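Local coordinates for probable leucine/isoleucine/valine-binding protein (Rhodopirellula baltica, PDB 4KV7) that probably binds leucine, isoleucine or valine as a substrate-binding protein of the periplasmic type, although its function has not been established, at residues G337-G342 and L347-N352; G310-K315 and A331-L336; I132-S137 and K359-L364; P96-A101 and T110-A115; H39-A44 and L59-L64. The protein carries 1 engineered substitution. All coordinates share one frame; numbering follows the deposited sequence.

Contact 1 (G337-G342 and L347-N352)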
# COMPACT_ATOMS: atom_id res chain seq x y z
N GLY A 337 6.81 20.43 3.21
CA GLY A 337 8.11 20.39 3.86
C GLY A 337 8.20 19.28 4.89
O GLY A 337 7.69 18.18 4.67
N GLN A 338 8.88 19.55 6.00
CA GLN A 338 8.87 18.62 7.11
C GLN A 338 7.66 18.91 7.98
O GLN A 338 7.49 20.04 8.46
CB GLN A 338 10.16 18.69 7.93
CG GLN A 338 10.21 17.62 9.01
CD GLN A 338 11.51 17.61 9.78
OE1 GLN A 338 12.58 17.46 9.20
NE2 GLN A 338 11.42 17.78 11.09
N PHE A 339 6.82 17.91 8.19
CA PHE A 339 5.58 18.13 8.91
C PHE A 339 5.22 16.95 9.79
O PHE A 339 5.76 15.85 9.65
CB PHE A 339 4.43 18.50 7.95
CG PHE A 339 4.03 17.39 7.00
CD1 PHE A 339 4.80 17.11 5.88
CD2 PHE A 339 2.87 16.67 7.21
CE1 PHE A 339 4.43 16.12 5.00
CE2 PHE A 339 2.49 15.67 6.33
CZ PHE A 339 3.27 15.39 5.23
N ASP A 340 4.31 17.20 10.72
CA ASP A 340 3.93 16.22 11.72
C ASP A 340 2.42 16.07 11.67
O ASP A 340 1.69 17.07 11.75
CB ASP A 340 4.37 16.72 13.10
CG ASP A 340 4.01 15.77 14.22
OD1 ASP A 340 3.82 14.56 13.96
OD2 ASP A 340 3.93 16.24 15.38
N ILE A 341 1.93 14.84 11.52
CA ILE A 341 0.49 14.60 11.57
C ILE A 341 0.11 13.64 12.69
O ILE A 341 -0.98 13.08 12.69
CB ILE A 341 -0.09 14.11 10.22
CG1 ILE A 341 0.62 12.84 9.73
CG2 ILE A 341 -0.02 15.19 9.16
CD1 ILE A 341 0.07 12.32 8.40
N GLY A 342 1.02 13.44 13.64
CA GLY A 342 0.72 12.60 14.79
C GLY A 342 1.09 11.14 14.64
O GLY A 342 0.52 10.28 15.32
N LEU A 347 7.11 13.57 8.71
CA LEU A 347 7.06 13.27 7.29
C LEU A 347 7.75 14.41 6.55
O LEU A 347 7.84 15.52 7.07
CB LEU A 347 5.60 13.17 6.84
CG LEU A 347 4.78 12.09 7.54
CD1 LEU A 347 3.37 12.09 6.98
CD2 LEU A 347 5.42 10.74 7.33
N THR A 348 8.26 14.13 5.35
CA THR A 348 8.95 15.15 4.58
C THR A 348 8.55 15.07 3.11
O THR A 348 8.66 14.00 2.48
CB THR A 348 10.48 15.00 4.68
OG1 THR A 348 10.84 13.64 4.38
CG2 THR A 348 10.96 15.34 6.07
N LEU A 349 8.09 16.19 2.57
CA LEU A 349 7.82 16.30 1.14
C LEU A 349 8.40 17.61 0.64
O LEU A 349 8.51 18.57 1.40
CB LEU A 349 6.32 16.26 0.87
CG LEU A 349 5.65 14.89 1.02
CD1 LEU A 349 4.14 15.00 0.90
CD2 LEU A 349 6.19 13.89 -0.02
N GLY A 350 8.78 17.65 -0.62
CA GLY A 350 9.32 18.87 -1.21
C GLY A 350 9.48 18.71 -2.71
O GLY A 350 9.19 17.64 -3.24
N PRO A 351 9.94 19.77 -3.39
CA PRO A 351 10.17 19.75 -4.84
C PRO A 351 11.02 18.57 -5.29
O PRO A 351 10.81 18.04 -6.39
CB PRO A 351 10.93 21.06 -5.08
CG PRO A 351 10.44 21.96 -4.00
CD PRO A 351 10.22 21.09 -2.80
N ASN A 352 11.97 18.15 -4.45
CA ASN A 352 12.88 17.06 -4.78
C ASN A 352 12.74 15.87 -3.84
O ASN A 352 13.64 15.04 -3.72
CB ASN A 352 14.33 17.55 -4.73
CG ASN A 352 14.52 18.86 -5.47
OD1 ASN A 352 14.37 18.92 -6.68
ND2 ASN A 352 14.86 19.91 -4.73
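The Phe339 ring lies under Leu347, whose CB sits over one ring face in a CH-pi contact, 3.8 Å from the ring centroid and 22° off its normal. The two residues belong to a short antiparallel pairing, a beta hairpin closed by a loop, with Gln338 opposite Thr348 and Phe339 opposite Leu347. Leu347 CD1 touches the ring at CZ and also meets Ile341 CD1 at 3.6 Å, the two side chains crossing at about a right angle, while Ile312 of helix 301-319 backs both of them. The ring takes its place because CG stands between the backbone N and the carbonyl carbon (chi1 66°). An alanine here would remove the ring and is likely to leave Leu347 CB and CD1 facing a gap. On the other face of the pairing, Gln338 and Thr348 run side by side, with Gln338 CG 3.8 Å from Thr348 CG2. The backbones are tied by reciprocal bonds, Phe339 N to Leu347 O and Leu347 N to Phe339 O, both 2.8 Å, and by Leu349 N to Gly337 O at 2.9 Å. Farther out, Asp340 makes an Asx turn: Gly342 N gives a 3.0 Å hydrogen bond to Asp340 OD1 and meets it from above the carboxylate plane.

Contact 2 (G310-K315 and A331-L336)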
# COMPACT_ATOMS: atom_id res chain seq x y z
N GLY A 310 -5.75 10.82 2.87
CA GLY A 310 -6.77 11.84 2.93
C GLY A 310 -6.37 13.00 3.83
O GLY A 310 -6.57 14.17 3.48
N ARG A 311 -5.82 12.69 5.00
CA ARG A 311 -5.38 13.72 5.94
C ARG A 311 -4.30 14.62 5.33
O ARG A 311 -4.34 15.84 5.48
CB ARG A 311 -4.86 13.10 7.24
CG ARG A 311 -5.93 12.63 8.22
CD ARG A 311 -6.61 13.79 8.92
NE ARG A 311 -5.65 14.57 9.69
CZ ARG A 311 -5.28 14.27 10.94
NH1 ARG A 311 -5.81 13.23 11.57
NH2 ARG A 311 -4.40 15.03 11.57
N ILE A 312 -3.32 14.02 4.66
CA ILE A 312 -2.26 14.80 4.04
C ILE A 312 -2.79 15.68 2.92
O ILE A 312 -2.44 16.86 2.82
CB ILE A 312 -1.12 13.91 3.53
CG1 ILE A 312 -0.48 13.14 4.70
CG2 ILE A 312 -0.07 14.73 2.79
CD1 ILE A 312 0.46 12.04 4.27
N LEU A 313 -3.66 15.11 2.09
CA LEU A 313 -4.30 15.87 1.02
C LEU A 313 -5.05 17.08 1.56
O LEU A 313 -4.89 18.20 1.05
CB LEU A 313 -5.25 14.97 0.24
CG LEU A 313 -5.99 15.66 -0.90
CD1 LEU A 313 -5.03 16.15 -1.97
CD2 LEU A 313 -7.03 14.71 -1.48
N VAL A 314 -5.86 16.87 2.59
CA VAL A 314 -6.62 17.96 3.19
C VAL A 314 -5.69 19.03 3.77
O VAL A 314 -5.92 20.22 3.57
CB VAL A 314 -7.62 17.44 4.24
CG1 VAL A 314 -8.19 18.57 5.09
CG2 VAL A 314 -8.75 16.65 3.56
N LYS A 315 -4.64 18.60 4.47
CA LYS A 315 -3.65 19.54 4.99
C LYS A 315 -3.06 20.39 3.86
O LYS A 315 -2.97 21.62 3.98
CB LYS A 315 -2.55 18.78 5.73
CG LYS A 315 -1.48 19.67 6.37
CD LYS A 315 -0.51 18.84 7.21
CE LYS A 315 0.56 19.68 7.88
NZ LYS A 315 0.01 20.45 9.03
N ALA A 331 1.77 21.98 -6.04
CA ALA A 331 2.64 22.90 -5.32
C ALA A 331 2.43 22.79 -3.81
O ALA A 331 3.39 22.80 -3.04
CB ALA A 331 2.42 24.34 -5.79
N ALA A 332 1.18 22.68 -3.38
CA ALA A 332 0.88 22.63 -1.95
C ALA A 332 1.43 21.37 -1.30
O ALA A 332 1.88 21.39 -0.15
CB ALA A 332 -0.61 22.74 -1.71
N LEU A 333 1.38 20.25 -2.01
CA LEU A 333 1.96 19.02 -1.51
C LEU A 333 3.47 19.19 -1.30
O LEU A 333 4.01 18.77 -0.27
CB LEU A 333 1.65 17.85 -2.45
CG LEU A 333 0.21 17.35 -2.40
CD1 LEU A 333 -0.09 16.46 -3.61
CD2 LEU A 333 -0.07 16.61 -1.10
N GLU A 334 4.14 19.82 -2.26
CA GLU A 334 5.58 20.04 -2.15
C GLU A 334 5.93 21.07 -1.08
O GLU A 334 7.03 21.05 -0.52
CB GLU A 334 6.16 20.44 -3.51
CG GLU A 334 6.06 19.31 -4.52
CD GLU A 334 6.67 19.63 -5.87
OE1 GLU A 334 6.94 20.82 -6.14
OE2 GLU A 334 6.89 18.68 -6.65
N GLN A 335 5.00 21.97 -0.79
CA GLN A 335 5.21 23.01 0.21
C GLN A 335 5.04 22.48 1.64
O GLN A 335 5.36 23.18 2.60
CB GLN A 335 4.23 24.17 -0.04
CG GLN A 335 4.52 25.44 0.74
N LEU A 336 4.55 21.25 1.79
CA LEU A 336 4.38 20.68 3.13
C LEU A 336 5.70 20.63 3.91
O LEU A 336 5.71 20.81 5.14
CB LEU A 336 3.76 19.28 3.06
CG LEU A 336 2.27 19.22 2.72
CD1 LEU A 336 1.87 17.80 2.36
CD2 LEU A 336 1.44 19.72 3.89
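Leu336 reaches across to helix 301-319 with both of its methyl branches, and each finds a different partner. Its CD1 rests 3.7 Å from Ile312 CG2, while CD2 lies against the aliphatic stem of Lys315, 3.8 Å from Lys315 CG and 3.9 Å from Lys315 CD. The lysine presents this stem because its chain leaves with CG anti to the backbone N (chi1 -177°) and stays extended as far as CE, bending only at the last torsion. Ile312 CG2 also has Leu333 CD2 nearby, at a looser 4.3 Å, so that one isoleucine methyl faces two leucines three residues apart, the second just past helix 326-335. The contact is wholly apolar, made of methyl and methylene groups, and it is partly buried, with Lys315 on the exposed side. Outside this first shell, Phe113 of strand 112-113 packs on Ile312, Leu313 and Leu333 and so underpins both helices, while Phe339 flanks the stem of Lys315. Elsewhere on helix 301-319, Arg311 is held by a salt bridge to Glu285 and a hydrogen bond from NH1 to the hydroxyl of Tyr307. Two helices consecutive in the chain thus pack beside a parallel sheet, as in the layered alpha/beta lobes of periplasmic binding proteins.

Contact 3 (I132-S137 and K359-L364)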
# COMPACT_ATOMS: atom_id res chain seq x y z
N ILE A 132 3.46 11.74 -6.28
CA ILE A 132 3.85 12.10 -4.92
C ILE A 132 3.31 11.03 -3.99
O ILE A 132 2.13 10.70 -4.02
CB ILE A 132 3.32 13.49 -4.54
CG1 ILE A 132 3.88 14.53 -5.51
CG2 ILE A 132 3.70 13.83 -3.11
CD1 ILE A 132 3.49 15.96 -5.19
N ASN A 133 4.21 10.48 -3.18
CA ASN A 133 3.92 9.30 -2.38
C ASN A 133 3.93 9.58 -0.89
O ASN A 133 4.71 10.41 -0.41
CB ASN A 133 4.96 8.22 -2.67
CG ASN A 133 5.06 7.91 -4.15
OD1 ASN A 133 4.09 7.42 -4.75
ND2 ASN A 133 6.22 8.17 -4.75
N TYR A 134 3.07 8.88 -0.15
CA TYR A 134 3.16 8.81 1.30
C TYR A 134 4.10 7.68 1.75
O TYR A 134 5.03 7.90 2.53
CB TYR A 134 1.76 8.63 1.96
CG TYR A 134 1.91 7.97 3.32
CD1 TYR A 134 2.49 8.66 4.37
CD2 TYR A 134 1.56 6.64 3.51
CE1 TYR A 134 2.71 8.05 5.60
CE2 TYR A 134 1.78 6.02 4.73
CZ TYR A 134 2.35 6.73 5.77
OH TYR A 134 2.60 6.13 7.00
N ARG A 135 3.84 6.47 1.28
CA ARG A 135 4.37 5.26 1.91
C ARG A 135 5.80 4.91 1.54
O ARG A 135 6.29 5.22 0.46
CB ARG A 135 3.47 4.06 1.60
CG ARG A 135 3.27 3.80 0.10
CD ARG A 135 3.20 2.32 -0.26
NE ARG A 135 2.00 1.69 0.28
CZ ARG A 135 1.79 0.38 0.33
NH1 ARG A 135 0.68 -0.08 0.87
NH2 ARG A 135 2.70 -0.46 -0.15
N ALA A 136 6.44 4.20 2.46
CA ALA A 136 7.72 3.55 2.21
C ALA A 136 7.59 2.60 1.03
O ALA A 136 6.48 2.18 0.65
CB ALA A 136 8.15 2.78 3.45
N SER A 137 8.72 2.24 0.46
CA SER A 137 8.79 1.44 -0.76
C SER A 137 8.95 -0.05 -0.50
O SER A 137 9.28 -0.48 0.61
CB SER A 137 9.98 1.91 -1.59
OG SER A 137 11.17 1.47 -0.96
N LYS A 359 9.34 4.79 6.79
CA LYS A 359 9.19 3.94 7.96
C LYS A 359 8.45 2.65 7.63
O LYS A 359 7.45 2.64 6.90
CB LYS A 359 8.48 4.69 9.07
CG LYS A 359 8.59 4.04 10.44
CD LYS A 359 8.56 5.10 11.54
CE LYS A 359 8.49 4.48 12.92
NZ LYS A 359 8.29 5.53 13.96
N VAL A 360 8.96 1.56 8.17
CA VAL A 360 8.38 0.23 7.99
C VAL A 360 8.06 -0.31 9.38
O VAL A 360 8.94 -0.35 10.25
CB VAL A 360 9.37 -0.70 7.26
CG1 VAL A 360 8.85 -2.13 7.23
CG2 VAL A 360 9.65 -0.17 5.85
N TRP A 361 6.80 -0.70 9.59
CA TRP A 361 6.33 -1.20 10.87
C TRP A 361 6.01 -2.68 10.74
O TRP A 361 4.95 -3.02 10.21
CB TRP A 361 5.04 -0.50 11.26
CG TRP A 361 5.15 0.88 11.84
CD1 TRP A 361 5.26 1.20 13.17
CD2 TRP A 361 5.10 2.12 11.13
NE1 TRP A 361 5.28 2.56 13.32
CE2 TRP A 361 5.19 3.15 12.08
CE3 TRP A 361 5.00 2.46 9.78
CZ2 TRP A 361 5.17 4.50 11.73
CZ3 TRP A 361 4.97 3.79 9.43
CH2 TRP A 361 5.06 4.80 10.40
N PRO A 362 6.90 -3.56 11.19
CA PRO A 362 6.57 -4.99 11.10
C PRO A 362 5.53 -5.40 12.14
O PRO A 362 5.50 -4.86 13.25
CB PRO A 362 7.90 -5.69 11.39
CG PRO A 362 8.69 -4.70 12.16
CD PRO A 362 8.24 -3.33 11.75
N VAL A 363 4.65 -6.33 11.77
CA VAL A 363 3.70 -6.88 12.71
C VAL A 363 3.78 -8.40 12.68
O VAL A 363 4.14 -9.00 11.66
CB VAL A 363 2.24 -6.41 12.46
CG1 VAL A 363 2.16 -4.88 12.46
CG2 VAL A 363 1.66 -7.01 11.18
N LEU A 364 3.47 -9.00 13.82
CA LEU A 364 3.38 -10.44 13.96
C LEU A 364 1.92 -10.82 14.08
O LEU A 364 1.20 -10.33 14.96
CB LEU A 364 4.14 -10.88 15.21
CG LEU A 364 4.08 -12.38 15.52
CD1 LEU A 364 4.73 -13.21 14.41
CD2 LEU A 364 4.71 -12.69 16.88
O HOH W 1 5.76 4.29 5.50
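Ala136 packs its CB against the carbonyl of Lys359, 3.5 Å from Lys359 O, and this is the close part of the contact. The two segments resemble the interlobe crossings of periplasmic binding proteins: 132-137 leads out of the small sheet containing strand 131-132 toward helix 138-151, whereas the chain from Lys359 onward enters the seven-stranded sheet along strand 361-365. Val360 adds a looser apolar touch, its CG2 lying 4.1 Å from Ala136 CB. Equally loose is the approach of Tyr134 to Trp361. These side chains cross at about a right angle, and Tyr134 OH comes no nearer than 4.1 Å to Trp361 CZ3. The hydroxyl is committed elsewhere, in a hydrogen bond with Val272 O, which fixes the end of the phenol. On the exposed side Lys359 leads away from 132-137 and lays its CG over one face of the Trp361 ring, 3.5 Å above the plane and offset toward the rim; with Trp361 CG anti to its carbonyl carbon (chi1 -79°), the indole lies alongside the start of the lysine chain. What the direct contacts lack in polar pairing a water supplies: it accepts from Ala136 N at 3.1 Å and donates to Lys359 O at 2.7 Å.

Contact 4 (P96-A101 and T110-A115)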
# COMPACT_ATOMS: atom_id res chain seq x y z
N PRO A 96 1.22 -2.65 -11.59
CA PRO A 96 0.97 -2.65 -13.04
C PRO A 96 -0.13 -1.65 -13.43
O PRO A 96 -0.07 -1.08 -14.53
CB PRO A 96 0.54 -4.10 -13.32
CG PRO A 96 0.13 -4.66 -11.97
CD PRO A 96 1.03 -3.99 -11.00
N THR A 97 -1.09 -1.43 -12.55
CA THR A 97 -2.11 -0.41 -12.77
C THR A 97 -1.48 1.00 -12.76
O THR A 97 -1.72 1.79 -13.68
CB THR A 97 -3.20 -0.52 -11.72
OG1 THR A 97 -2.54 -0.60 -10.45
CG2 THR A 97 -4.05 -1.77 -11.94
N ALA A 98 -0.65 1.32 -11.76
CA ALA A 98 0.02 2.62 -11.73
C ALA A 98 0.88 2.85 -12.97
O ALA A 98 0.95 3.96 -13.49
CB ALA A 98 0.88 2.76 -10.47
N ILE A 99 1.54 1.81 -13.45
CA ILE A 99 2.41 1.97 -14.60
C ILE A 99 1.60 2.39 -15.84
O ILE A 99 2.06 3.19 -16.66
CB ILE A 99 3.27 0.71 -14.80
CG1 ILE A 99 4.35 0.67 -13.71
CG2 ILE A 99 3.89 0.69 -16.19
CD1 ILE A 99 5.06 -0.66 -13.58
N THR A 100 0.38 1.88 -15.96
CA THR A 100 -0.56 2.33 -16.98
C THR A 100 -1.13 3.73 -16.69
O THR A 100 -1.31 4.55 -17.60
CB THR A 100 -1.71 1.31 -17.11
OG1 THR A 100 -1.16 0.06 -17.56
CG2 THR A 100 -2.79 1.78 -18.07
N ALA A 101 -1.42 4.01 -15.42
CA ALA A 101 -2.09 5.24 -15.05
C ALA A 101 -1.20 6.47 -15.12
O ALA A 101 -1.65 7.55 -15.51
CB ALA A 101 -2.65 5.11 -13.66
N THR A 110 -1.92 16.03 -13.85
CA THR A 110 -2.78 15.73 -12.71
C THR A 110 -1.95 15.06 -11.62
O THR A 110 -1.36 14.01 -11.87
CB THR A 110 -3.91 14.76 -13.12
OG1 THR A 110 -4.65 15.30 -14.21
CG2 THR A 110 -4.85 14.50 -11.95
N PRO A 111 -1.92 15.63 -10.41
CA PRO A 111 -1.18 14.97 -9.32
C PRO A 111 -1.70 13.56 -9.08
O PRO A 111 -2.90 13.31 -9.10
CB PRO A 111 -1.48 15.87 -8.11
CG PRO A 111 -1.73 17.22 -8.70
CD PRO A 111 -2.43 16.95 -10.01
N PHE A 112 -0.76 12.63 -8.89
CA PHE A 112 -1.03 11.22 -8.68
C PHE A 112 -0.49 10.94 -7.27
O PHE A 112 0.71 10.70 -7.09
CB PHE A 112 -0.32 10.40 -9.76
CG PHE A 112 -0.73 8.95 -9.81
CD1 PHE A 112 -1.86 8.56 -10.51
CD2 PHE A 112 0.03 7.98 -9.17
CE1 PHE A 112 -2.23 7.22 -10.56
CE2 PHE A 112 -0.34 6.64 -9.23
CZ PHE A 112 -1.47 6.27 -9.92
N PHE A 113 -1.37 11.03 -6.28
CA PHE A 113 -0.96 11.16 -4.89
C PHE A 113 -1.38 9.98 -4.02
O PHE A 113 -2.54 9.56 -4.05
CB PHE A 113 -1.51 12.45 -4.27
CG PHE A 113 -1.22 12.58 -2.80
CD1 PHE A 113 0.09 12.68 -2.37
CD2 PHE A 113 -2.23 12.56 -1.85
CE1 PHE A 113 0.39 12.75 -1.02
CE2 PHE A 113 -1.94 12.64 -0.50
CZ PHE A 113 -0.63 12.74 -0.08
N GLY A 114 -0.42 9.43 -3.27
CA GLY A 114 -0.72 8.42 -2.27
C GLY A 114 -1.13 7.07 -2.80
O GLY A 114 -1.90 6.35 -2.16
N ALA A 115 -0.60 6.70 -3.96
CA ALA A 115 -0.93 5.40 -4.54
C ALA A 115 -0.54 4.24 -3.61
O ALA A 115 0.55 4.24 -3.01
CB ALA A 115 -0.26 5.25 -5.89
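Ala101, which packs on the Phe112 ring, has its backbone fixed by a 2.8 Å hydrogen bond from Ala101 N to Thr97 O, the regular helical bond of helix 95-107. Its methyl group projects toward the strand, and Ala101 CB lies 3.8 Å from Phe112 CE1 and 4.1 Å from Phe112 CZ. One turn earlier Ala98 points the same way, its CB a looser 4.3 Å from Phe112 CE2. The phenyl ring therefore spans two alanines on one helix side, each methyl meeting it obliquely at its outer end. Phe112 has CG anti to the backbone N (chi1 -169°), which, with CB already directed at the helix, carries the ring to it. The helix offers the ring methyl groups alone, and the CA atoms of Ala98 and Ala115 are 7.8 Å apart. All three side chains are buried. The helix and strand belong to the beta-alpha-beta unit of strand 89-90, helix 95-107 and strand 112-113, and the contact packs the crossover helix on the sheet. Met77 of helix 70-81 covers Ala101 as well, strand 112-113 runs between 89-90 and 131-132, and Pro111 just before it packs on Ala330 of helix 326-335.

Contact 5 (H39-A44 and L59-L64)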
# COMPACT_ATOMS: atom_id res chain seq x y z
N HIS A 39 -12.51 3.52 1.65
CA HIS A 39 -13.12 3.84 2.94
C HIS A 39 -12.24 4.78 3.77
O HIS A 39 -12.76 5.68 4.44
CB HIS A 39 -13.44 2.59 3.74
CG HIS A 39 -14.64 1.85 3.25
ND1 HIS A 39 -15.81 2.48 2.88
CD2 HIS A 39 -14.87 0.52 3.11
CE1 HIS A 39 -16.70 1.58 2.51
NE2 HIS A 39 -16.16 0.38 2.65
N GLY A 40 -10.93 4.54 3.79
CA GLY A 40 -10.04 5.39 4.57
C GLY A 40 -10.06 6.84 4.08
O GLY A 40 -10.13 7.77 4.89
N ILE A 41 -9.99 7.01 2.77
CA ILE A 41 -10.08 8.35 2.18
C ILE A 41 -11.42 8.99 2.52
O ILE A 41 -11.49 10.16 2.92
CB ILE A 41 -9.88 8.29 0.65
CG1 ILE A 41 -8.43 7.93 0.31
CG2 ILE A 41 -10.30 9.60 -0.01
CD1 ILE A 41 -7.50 9.10 0.39
N LEU A 42 -12.50 8.24 2.37
CA LEU A 42 -13.82 8.80 2.64
C LEU A 42 -14.02 9.13 4.11
O LEU A 42 -14.69 10.10 4.44
CB LEU A 42 -14.92 7.87 2.13
CG LEU A 42 -15.03 7.75 0.61
CD1 LEU A 42 -16.07 6.72 0.22
CD2 LEU A 42 -15.35 9.11 -0.03
N ALA A 43 -13.42 8.35 5.00
CA ALA A 43 -13.51 8.66 6.42
C ALA A 43 -12.77 9.97 6.71
O ALA A 43 -13.24 10.80 7.50
CB ALA A 43 -12.94 7.53 7.26
N ALA A 44 -11.62 10.16 6.07
CA ALA A 44 -10.89 11.43 6.19
C ALA A 44 -11.72 12.59 5.65
O ALA A 44 -11.78 13.66 6.25
CB ALA A 44 -9.55 11.35 5.49
N LEU A 59 -15.90 18.20 -0.63
CA LEU A 59 -15.03 17.15 -1.13
C LEU A 59 -15.86 16.07 -1.79
O LEU A 59 -16.91 15.68 -1.26
CB LEU A 59 -14.24 16.55 0.02
CG LEU A 59 -13.24 17.49 0.70
CD1 LEU A 59 -12.81 16.91 2.04
CD2 LEU A 59 -12.03 17.73 -0.19
N LYS A 60 -15.40 15.58 -2.93
CA LYS A 60 -16.09 14.49 -3.61
C LYS A 60 -15.04 13.55 -4.18
O LYS A 60 -14.08 14.00 -4.81
CB LYS A 60 -16.97 15.01 -4.74
CG LYS A 60 -17.73 13.91 -5.48
CD LYS A 60 -18.58 14.48 -6.62
CE LYS A 60 -19.34 13.37 -7.35
NZ LYS A 60 -20.41 12.78 -6.49
N LEU A 61 -15.22 12.26 -3.94
CA LEU A 61 -14.35 11.25 -4.53
C LEU A 61 -15.09 10.52 -5.63
O LEU A 61 -16.18 9.97 -5.39
CB LEU A 61 -13.92 10.24 -3.47
CG LEU A 61 -12.95 9.15 -3.96
CD1 LEU A 61 -11.58 9.73 -4.27
CD2 LEU A 61 -12.83 8.03 -2.93
N ILE A 62 -14.53 10.54 -6.83
CA ILE A 62 -15.06 9.76 -7.95
C ILE A 62 -14.19 8.52 -8.06
O ILE A 62 -13.03 8.60 -8.48
CB ILE A 62 -15.04 10.56 -9.25
CG1 ILE A 62 -15.85 11.85 -9.07
CG2 ILE A 62 -15.58 9.72 -10.41
CD1 ILE A 62 -15.76 12.81 -10.23
N ALA A 63 -14.72 7.38 -7.61
CA ALA A 63 -13.96 6.14 -7.53
C ALA A 63 -14.47 5.15 -8.56
O ALA A 63 -15.64 4.74 -8.52
CB ALA A 63 -14.05 5.55 -6.14
N LEU A 64 -13.60 4.78 -9.50
CA LEU A 64 -13.93 3.87 -10.58
C LEU A 64 -13.22 2.54 -10.34
O LEU A 64 -12.07 2.52 -9.92
CB LEU A 64 -13.50 4.47 -11.91
CG LEU A 64 -14.06 5.87 -12.22
CD1 LEU A 64 -13.62 6.36 -13.59
CD2 LEU A 64 -15.58 5.92 -12.09
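Leu61 is set at about a right angle to both Ile41 and Leu42, reaching from strand 57-65 toward the helix while the two helix residues extend across its path. The three pack helix 31-50 onto strand 57-65 within the beta-alpha-beta crossover that begins with strand 16-24, an element of the alpha/beta lobe of this periplasmic binding protein family. Leu61 sends CG out anti to the backbone N (chi1 -178°), which brings its CD2 branch up between the two partners. Leu42 comes in lower on the same side chain: its CD2 is 4.0 Å from Leu61 CD2 and sits beside the root of the leucine as well. Leu42 has CG anti to the carbonyl carbon (chi1 -69°), a setting that brings CD2 round to the strand although its CB does not face it directly. Ile41, by contrast, has its CB directed at the strand and offers its CG2 methyl, 4.2 Å from Leu61 CD2. The packing is purely apolar and fairly loose. Met22 of strand 16-24 touches both Ile41 and Leu61, Arg38 lies against Leu61 a turn earlier on the helix, and Tyr293 of helix 281-293 covers Leu42. The closest approach between the helix and strand residues is Leu42 CD2 to Leu61 CB, 3.9 Å.

How the contacts relate
From the N terminus, contact 5 closes first, joining helix 31-50 to strand 57-65, and contact 4 follows in series, closing helix 95-107 onto strand 112-113. Contact 3 then spans the longest loop, from 132-137 to 359-364, and encloses contacts 2 and 1, which follow one another within it; none of the loops cross. Contacts 3 and 4 share a sheet, where Ile132 probably hydrogen-bonds to Phe112 and Gly114. Segment 110-115 of contact 4 also touches contact 2, and Ile41 of contact 5 reaches Gly310. The late-chain elements of contacts 1 and 2 are thus built against the N-terminal lobe, while contact 3 leads toward the other.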